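Local coordinates for protein fusolin (Unidentified entomopoxvirus, PDB 4OW5) that enhances the virulence of entomopoxvirus and crystallises in vivo into viral spindles, probably binding and oxidatively cleaving chitin through its lytic polysaccharide mono-oxygenase domain, at the interface of chains A and B. Coordinates in Å, arbitrary orientation; residue numbers count along the deposited sequence, not the author numbering. Chains: chain A/B, Fusolin.

Contact 1: the interface of chains A and B. Residues chain A 6-8, 120-122; chain B 345, 348-349, 352-353.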
loop_
_atom_site.group_PDB
_atom_site.type_symbol
_atom_site.label_atom_id
_atom_site.label_comp_id
_atom_site.label_asym_id
_atom_site.label_seq_id
_atom_site.Cartn_x
_atom_site.Cartn_y
_atom_site.Cartn_z
ATOM N N PHE A 6 -14.561 0.053 -17.130
ATOM C CA PHE A 6 -13.101 0.043 -16.915
ATOM C C PHE A 6 -12.612 1.422 -16.522
ATOM O O PHE A 6 -12.722 2.315 -17.353
ATOM C CB PHE A 6 -12.301 -0.448 -18.133
ATOM C CG PHE A 6 -10.859 -0.641 -17.727
ATOM C CD1 PHE A 6 -10.510 -1.639 -16.836
ATOM C CD2 PHE A 6 -9.880 0.267 -18.111
ATOM C CE1 PHE A 6 -9.236 -1.709 -16.306
ATOM C CE2 PHE A 6 -8.562 0.136 -17.654
ATOM C CZ PHE A 6 -8.250 -0.869 -16.760
ATOM N N PRO A 7 -12.034 1.622 -15.308
ATOM C CA PRO A 7 -11.930 0.654 -14.183
ATOM C C PRO A 7 -13.335 0.362 -13.667
ATOM O O PRO A 7 -14.127 1.291 -13.562
ATOM C CB PRO A 7 -11.074 1.382 -13.129
ATOM C CG PRO A 7 -10.711 2.690 -13.681
ATOM C CD PRO A 7 -11.544 2.951 -14.924
ATOM N N ILE A 8 -13.642 -0.884 -13.371
ATOM C CA ILE A 8 -15.003 -1.302 -13.003
ATOM C C ILE A 8 -15.553 -0.465 -11.852
ATOM O O ILE A 8 -14.849 -0.233 -10.857
ATOM C CB ILE A 8 -15.092 -2.819 -12.719
ATOM C CG1 ILE A 8 -16.561 -3.274 -12.664
ATOM C CG2 ILE A 8 -14.316 -3.270 -11.488
ATOM C CD1 ILE A 8 -16.763 -4.830 -12.642
ATOM N N THR A 120 -9.321 -2.123 -8.738
ATOM C CA THR A 120 -8.672 -2.497 -9.971
ATOM C C THR A 120 -7.182 -2.271 -9.712
ATOM O O THR A 120 -6.803 -1.163 -9.321
ATOM C CB THR A 120 -9.169 -1.643 -11.145
ATOM O OG1 THR A 120 -10.525 -2.000 -11.439
ATOM C CG2 THR A 120 -8.251 -1.779 -12.394
ATOM N N VAL A 121 -6.348 -3.272 -9.950
ATOM C CA VAL A 121 -4.910 -3.193 -9.703
ATOM C C VAL A 121 -4.175 -2.946 -10.996
ATOM O O VAL A 121 -4.115 -3.833 -11.835
ATOM C CB VAL A 121 -4.405 -4.484 -9.030
ATOM C CG1 VAL A 121 -2.892 -4.448 -8.852
ATOM C CG2 VAL A 121 -5.130 -4.720 -7.694
ATOM N N ILE A 122 -3.574 -1.763 -11.136
ATOM C CA ILE A 122 -2.831 -1.381 -12.329
ATOM C C ILE A 122 -1.319 -1.485 -12.044
ATOM O O ILE A 122 -0.784 -0.681 -11.290
ATOM C CB ILE A 122 -3.249 0.055 -12.779
ATOM C CG1 ILE A 122 -4.811 0.088 -12.983
ATOM C CG2 ILE A 122 -2.465 0.489 -14.074
ATOM C CD1 ILE A 122 -5.346 1.360 -13.337
ATOM N N TYR B 345 -10.363 -9.770 -16.962
ATOM C CA TYR B 345 -10.189 -8.395 -16.440
ATOM C C TYR B 345 -8.702 -8.089 -16.284
ATOM O O TYR B 345 -8.286 -7.010 -16.653
ATOM C CB TYR B 345 -10.909 -8.203 -15.115
ATOM C CG TYR B 345 -11.074 -6.754 -14.747
ATOM C CD1 TYR B 345 -11.920 -5.924 -15.475
ATOM C CD2 TYR B 345 -10.377 -6.197 -13.678
ATOM C CE1 TYR B 345 -12.049 -4.574 -15.172
ATOM C CE2 TYR B 345 -10.509 -4.840 -13.355
ATOM C CZ TYR B 345 -11.349 -4.036 -14.103
ATOM O OH TYR B 345 -11.562 -2.704 -13.781
ATOM N N TYR B 348 -7.451 -7.157 -19.678
ATOM C CA TYR B 348 -7.979 -5.836 -20.049
ATOM C C TYR B 348 -7.093 -4.725 -19.449
ATOM O O TYR B 348 -6.717 -3.793 -20.144
ATOM C CB TYR B 348 -9.443 -5.643 -19.601
ATOM C CG TYR B 348 -10.161 -4.572 -20.407
ATOM C CD1 TYR B 348 -10.053 -3.226 -20.065
ATOM C CD2 TYR B 348 -10.829 -4.892 -21.582
ATOM C CE1 TYR B 348 -10.639 -2.235 -20.837
ATOM C CE2 TYR B 348 -11.381 -3.904 -22.390
ATOM C CZ TYR B 348 -11.346 -2.581 -21.979
ATOM O OH TYR B 348 -11.889 -1.590 -22.754
ATOM N N ILE B 349 -6.711 -4.864 -18.178
ATOM C CA ILE B 349 -5.837 -3.871 -17.523
ATOM C C ILE B 349 -4.531 -3.734 -18.296
ATOM O O ILE B 349 -4.130 -2.615 -18.631
ATOM C CB ILE B 349 -5.550 -4.264 -16.060
ATOM C CG1 ILE B 349 -6.813 -4.221 -15.179
ATOM C CG2 ILE B 349 -4.471 -3.364 -15.458
ATOM C CD1 ILE B 349 -6.647 -5.022 -13.885
ATOM N N HIS B 352 -5.174 -2.008 -21.780
ATOM C CA HIS B 352 -5.801 -0.678 -21.874
ATOM C C HIS B 352 -5.312 0.304 -20.818
ATOM O O HIS B 352 -5.952 1.334 -20.592
ATOM C CB HIS B 352 -7.332 -0.821 -21.865
ATOM C CG HIS B 352 -7.780 -1.686 -22.992
ATOM N ND1 HIS B 352 -7.746 -1.232 -24.298
ATOM C CD2 HIS B 352 -8.089 -3.003 -23.001
ATOM C CE1 HIS B 352 -8.130 -2.259 -25.045
ATOM N NE2 HIS B 352 -8.327 -3.346 -24.309
ATOM N N THR B 353 -4.113 0.069 -20.295
ATOM C CA THR B 353 -3.410 0.997 -19.409
ATOM C C THR B 353 -1.963 1.053 -19.879
ATOM O O THR B 353 -1.464 0.094 -20.468
ATOM C CB THR B 353 -3.494 0.649 -17.917
ATOM O OG1 THR B 353 -2.726 -0.515 -17.629
ATOM C CG2 THR B 353 -4.912 0.501 -17.414
#

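Contact 2: the interface of chains A and B. Residues chain A 127, 235-238, 240; chain B 114-116, 161-162.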
loop_
_atom_site.group_PDB
_atom_site.type_symbol
_atom_site.label_atom_id
_atom_site.label_comp_id
_atom_site.label_asym_id
_atom_site.label_seq_id
_atom_site.Cartn_x
_atom_site.Cartn_y
_atom_site.Cartn_z
ATOM N N ASN A 127 8.292 2.820 -11.510
ATOM C CA ASN A 127 7.768 3.484 -10.326
ATOM C C ASN A 127 7.977 4.998 -10.305
ATOM O O ASN A 127 7.308 5.657 -9.525
ATOM C CB ASN A 127 8.372 2.883 -9.101
ATOM C CG ASN A 127 7.997 1.435 -8.930
ATOM O OD1 ASN A 127 6.964 0.966 -9.428
ATOM N ND2 ASN A 127 8.843 0.680 -8.283
ATOM N N HIS A 235 3.375 -1.382 -7.483
ATOM C CA HIS A 235 4.759 -1.004 -7.801
ATOM C C HIS A 235 5.575 -2.142 -8.312
ATOM O O HIS A 235 5.424 -3.272 -7.862
ATOM C CB HIS A 235 5.455 -0.443 -6.573
ATOM C CG HIS A 235 4.879 0.841 -6.090
ATOM N ND1 HIS A 235 4.084 0.889 -4.954
ATOM C CD2 HIS A 235 5.036 2.095 -6.572
ATOM C CE1 HIS A 235 3.741 2.163 -4.815
ATOM N NE2 HIS A 235 4.302 2.922 -5.766
ATOM N N ARG A 236 6.501 -1.850 -9.189
ATOM C CA ARG A 236 7.456 -2.835 -9.658
ATOM C C ARG A 236 8.470 -3.080 -8.506
ATOM O O ARG A 236 8.871 -2.146 -7.791
ATOM C CB ARG A 236 8.160 -2.372 -10.945
ATOM C CG ARG A 236 8.966 -3.485 -11.604
ATOM C CD ARG A 236 9.414 -3.139 -13.020
ATOM N NE ARG A 236 10.862 -2.943 -13.159
ATOM C CZ ARG A 236 11.477 -2.632 -14.298
ATOM N NH1 ARG A 236 10.778 -2.473 -15.421
ATOM N NH2 ARG A 236 12.796 -2.475 -14.326
ATOM N N LEU A 237 8.869 -4.312 -8.339
ATOM C CA LEU A 237 9.813 -4.707 -7.298
ATOM C C LEU A 237 11.269 -4.673 -7.802
ATOM O O LEU A 237 11.544 -4.846 -8.979
ATOM C CB LEU A 237 9.468 -6.120 -6.787
ATOM C CG LEU A 237 8.059 -6.309 -6.207
ATOM C CD1 LEU A 237 7.876 -7.706 -5.659
ATOM C CD2 LEU A 237 7.772 -5.315 -5.100
ATOM N N GLY A 238 12.176 -4.456 -6.880
ATOM C CA GLY A 238 13.601 -4.431 -7.144
ATOM C C GLY A 238 14.141 -3.031 -7.049
ATOM O O GLY A 238 13.430 -2.092 -6.693
ATOM N N ASN A 240 15.463 0.601 -7.968
ATOM C CA ASN A 240 15.116 1.684 -8.872
ATOM C C ASN A 240 16.232 1.743 -9.902
ATOM O O ASN A 240 17.389 1.941 -9.537
ATOM C CB ASN A 240 15.003 2.995 -8.073
ATOM C CG ASN A 240 14.554 4.207 -8.852
ATOM O OD1 ASN A 240 14.252 4.129 -10.029
ATOM N ND2 ASN A 240 14.574 5.391 -8.238
ATOM N N SER B 114 17.241 3.194 -3.763
ATOM C CA SER B 114 15.803 3.186 -3.610
ATOM C C SER B 114 15.232 1.933 -4.283
ATOM O O SER B 114 15.871 1.334 -5.144
ATOM C CB SER B 114 15.194 4.472 -4.172
ATOM O OG SER B 114 15.545 4.692 -5.518
ATOM N N GLY B 115 14.087 1.516 -3.804
ATOM C CA GLY B 115 13.409 0.321 -4.259
ATOM C C GLY B 115 12.532 -0.320 -3.212
ATOM O O GLY B 115 12.225 0.299 -2.179
ATOM N N SER B 116 12.179 -1.602 -3.461
ATOM C CA SER B 116 11.211 -2.366 -2.674
ATOM C C SER B 116 11.822 -2.978 -1.408
ATOM O O SER B 116 11.744 -4.195 -1.210
ATOM C CB SER B 116 10.594 -3.459 -3.545
ATOM O OG SER B 116 11.579 -4.268 -4.169
ATOM N N TYR B 161 10.251 3.577 -2.906
ATOM C CA TYR B 161 10.563 3.013 -4.221
ATOM C C TYR B 161 11.442 3.920 -5.065
ATOM O O TYR B 161 12.092 3.421 -5.975
ATOM C CB TYR B 161 9.269 2.704 -5.001
ATOM C CG TYR B 161 8.398 1.673 -4.336
ATOM C CD1 TYR B 161 8.662 0.317 -4.474
ATOM C CD2 TYR B 161 7.312 2.051 -3.554
ATOM C CE1 TYR B 161 7.896 -0.640 -3.812
ATOM C CE2 TYR B 161 6.568 1.113 -2.853
ATOM C CZ TYR B 161 6.877 -0.236 -2.967
ATOM O OH TYR B 161 6.087 -1.193 -2.382
ATOM N N THR B 162 11.390 5.236 -4.842
ATOM C CA THR B 162 12.116 6.176 -5.704
ATOM C C THR B 162 13.028 7.175 -5.001
ATOM O O THR B 162 13.836 7.806 -5.687
ATOM C CB THR B 162 11.086 6.972 -6.529
ATOM O OG1 THR B 162 10.327 7.815 -5.649
ATOM C CG2 THR B 162 10.140 6.077 -7.300
HETATM O O HOH W 1 11.613 1.482 -7.832
#

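Contact 3: the interface of chains A and B. Residues chain A 352-355, 357; chain B 132-134, 199.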
loop_
_atom_site.group_PDB
_atom_site.type_symbol
_atom_site.label_atom_id
_atom_site.label_comp_id
_atom_site.label_asym_id
_atom_site.label_seq_id
_atom_site.Cartn_x
_atom_site.Cartn_y
_atom_site.Cartn_z
ATOM N N HIS A 352 5.014 -6.602 20.891
ATOM C CA HIS A 352 5.689 -5.344 21.252
ATOM C C HIS A 352 5.241 -4.149 20.421
ATOM O O HIS A 352 5.919 -3.119 20.408
ATOM C CB HIS A 352 7.214 -5.538 21.208
ATOM C CG HIS A 352 7.625 -6.631 22.133
ATOM N ND1 HIS A 352 7.603 -6.452 23.504
ATOM C CD2 HIS A 352 7.886 -7.932 21.872
ATOM C CE1 HIS A 352 7.947 -7.624 24.025
ATOM N NE2 HIS A 352 8.106 -8.544 23.081
ATOM N N THR A 353 4.036 -4.228 19.866
ATOM C CA THR A 353 3.370 -3.114 19.190
ATOM C C THR A 353 1.925 -3.102 19.667
ATOM O O THR A 353 1.389 -4.142 20.050
ATOM C CB THR A 353 3.448 -3.152 17.658
ATOM O OG1 THR A 353 2.638 -4.205 17.142
ATOM C CG2 THR A 353 4.861 -3.246 17.130
ATOM N N GLY A 354 1.298 -1.954 19.566
ATOM C CA GLY A 354 -0.099 -1.814 19.926
ATOM C C GLY A 354 -0.318 -1.497 21.383
ATOM O O GLY A 354 0.586 -1.576 22.231
ATOM N N ILE A 355 -1.556 -1.181 21.683
ATOM C CA ILE A 355 -1.967 -0.761 23.011
ATOM C C ILE A 355 -1.949 -1.909 24.052
ATOM O O ILE A 355 -1.914 -1.616 25.245
ATOM C CB ILE A 355 -3.386 -0.101 22.893
ATOM C CG1 ILE A 355 -3.664 0.859 24.051
ATOM C CG2 ILE A 355 -4.485 -1.137 22.732
ATOM C CD1 ILE A 355 -2.820 2.039 24.031
ATOM N N ARG A 357 0.485 -4.411 24.269
ATOM C CA ARG A 357 1.822 -4.983 24.226
ATOM C C ARG A 357 2.339 -5.373 25.606
ATOM O O ARG A 357 1.859 -4.878 26.636
ATOM C CB ARG A 357 2.776 -3.988 23.546
ATOM C CG ARG A 357 3.195 -2.834 24.381
ATOM C CD ARG A 357 3.670 -1.639 23.559
ATOM N NE ARG A 357 3.840 -0.507 24.456
ATOM C CZ ARG A 357 2.850 0.214 24.980
ATOM N NH1 ARG A 357 1.598 0.014 24.603
ATOM N NH2 ARG A 357 3.112 1.174 25.853
ATOM N N VAL B 132 0.386 4.498 16.680
ATOM C CA VAL B 132 0.566 3.114 17.124
ATOM C C VAL B 132 1.818 3.069 17.984
ATOM O O VAL B 132 2.912 3.361 17.476
ATOM C CB VAL B 132 0.684 2.120 15.934
ATOM C CG1 VAL B 132 1.026 0.720 16.417
ATOM C CG2 VAL B 132 -0.596 2.082 15.117
ATOM N N PRO B 133 1.723 2.703 19.273
ATOM C CA PRO B 133 2.961 2.570 20.058
ATOM C C PRO B 133 3.778 1.366 19.640
ATOM O O PRO B 133 3.224 0.287 19.460
ATOM C CB PRO B 133 2.458 2.383 21.481
ATOM C CG PRO B 133 1.141 1.759 21.329
ATOM C CD PRO B 133 0.537 2.344 20.073
ATOM N N ILE B 134 5.075 1.550 19.436
ATOM C CA ILE B 134 5.965 0.432 19.201
ATOM C C ILE B 134 7.036 0.496 20.271
ATOM O O ILE B 134 7.570 1.570 20.543
ATOM C CB ILE B 134 6.543 0.315 17.771
ATOM C CG1 ILE B 134 7.732 1.224 17.500
ATOM C CG2 ILE B 134 5.446 0.468 16.741
ATOM C CD1 ILE B 134 8.382 0.984 16.105
ATOM N N THR B 199 9.156 2.959 24.327
ATOM C CA THR B 199 7.925 3.023 23.559
ATOM C C THR B 199 7.796 4.409 22.994
ATOM O O THR B 199 7.889 5.402 23.729
ATOM C CB THR B 199 6.702 2.635 24.393
ATOM O OG1 THR B 199 6.866 1.285 24.798
ATOM C CG2 THR B 199 5.392 2.732 23.597
#

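Contact 1: the interface of chains A and B
Polar contact centres on the phenol of B:Tyr345, in helix 338-352, whose hydroxyl reaches into chain A between A:Ile8 and A:Thr120. The backbone amide A:Ile8 N donates to B:Tyr345 OH at 2.8 Å, almost straight. The hydroxyl A:Thr120 OG1 lies 2.7 Å from the same B:Tyr345 OH, at the ring edge and in its plane; either hydroxyl may be the donor. Tyrosine suits the place because its long ring carries a polar tip past apolar surroundings.

Apolar and aromatic packing gathers around A:Phe6, whose CG, anti to the backbone N (chi1 -170°), sends the phenyl toward the chain B helix, offering a flat apolar face and rim to several side chains. B:Tyr348 turns its CD1-CE1 rim to one face, edge-to-face, planes at 58°. B:Tyr345 CE1 comes in at the edge, 3.7 Å from A:Phe6 CD1. Branched B:Ile349 fills between A:Phe6 and A:Thr120, its CD1 3.9 Å from A:Thr120 CG2. The methyl B:Thr353 CG2 meets A:Phe6 CZ edge-on at 3.7 Å; B:Thr353 OG1, between its backbone N and carbonyl carbon (chi1 70°), donates to B:Ile349 O, which probably helps hold that methyl there. The patch docks the C-terminal helix of one copy on the strands of the other, probably stabilising a dimer.

Contact 2: the interface of chains A and B
Loops meet here: the loop following strand 223-234 of chain A, with A:His235 and A:Asn240, faces two loops of chain B that carry B:Tyr161 and B:Ser114. The imidazole of A:His235 stacks on the phenol ring of B:Tyr161, centroids 3.9 Å apart and planes only 16° from parallel. Two flat rings can cover each other face to face, and A:His235 CG lies over the centre of the B:Tyr161 ring.

Hydrogen bonds from backbone and side chain flank the stack. A:Gly238 N donates to the hydroxyl B:Ser116 OG at 2.8 Å, and A:Asn240 N donates to B:Ser114 O at 2.9 Å. With CG anti to its backbone N (chi1 -176°), A:Asn240 also brings its amide ND2 to B:Ser114 OG at 3.0 Å; the acceptor lies in the amide plane, and one asparagine thereby grips one serine twice.

A:Asn127 both braces the loop and touches chain B. Its OD1 accepts from A:Arg236 N on a lone pair and its ND2 donates to A:Arg236 O; A:Arg236 is poorly ordered, but these bonds use its backbone. They fix the amide's rotation about chi2, tying A:Asn127 to the segment beside A:His235. ND2 also packs against B:Tyr161 and reaches water 1, 2.7 Å from B:Tyr161 O. The site joins loops of the two copies, probably fixing their relative orientation in the dimer.

Contact 3: the interface of chains A and B
The loop that follows helix 338-352 of chain A lies along strand 131-140 of chain B and touches strand 194-203 beside it, A:Gly354 meeting B:Pro133 and A:Arg357 meeting B:Thr199. Both strands belong to the fibronectin type III-like core of the lytic polysaccharide mono-oxygenase family. A:Thr353 and B:Ile134 form an antiparallel beta bridge, in which A:Gly354 N donates to B:Pro133 O at 3.0 Å. Glycine suits this place since its backbone has a positive phi (88°) and no side chain stands against the proline; A:Gly354 CA comes within 4.0 Å of B:Pro133 CG. The proline offers a rigid apolar ring together with an acceptor carbonyl.

Beside the bridge, the methyl A:Thr353 CG2 touches the branch methyl B:Ile134 CG2 at 3.8 Å. In A:Arg357, CG sits between the backbone N and the carbonyl carbon (chi1 76°), the chain then runs extended to NE, and the last torsion (-75°) turns the guanidinium. Its NH1 donates to A:Gly354 O at 3.0 Å, with the acceptor nearly in the guanidinium plane. That bond probably limits rotation of the flat group, and one face lies toward B:Pro133 CB, offset toward the rim. The NE-NH2 side of the guanidinium meets B:Thr199 tip to tip, A:Arg357 NH2 lying 3.6 Å from the methyl B:Thr199 CG2.

The C-alpha centres of contact 1 and contact 2 lie about 21 Å apart, those of contacts 2 and 3 about 29 Å, and those of contacts 1 and 3 about 38 Å. Contacts 1 and 3 share the end of helix 338-352 and the threonine just after it, taken from chain B in the first and chain A in the second, so each copy extends its C-terminal segment over the strands of its partner. Contact 2 joins different loops between them. Because the interface is two-fold symmetric, every patch recurs with chains exchanged, giving a reciprocal embrace that may supply the building block of spindle crystals.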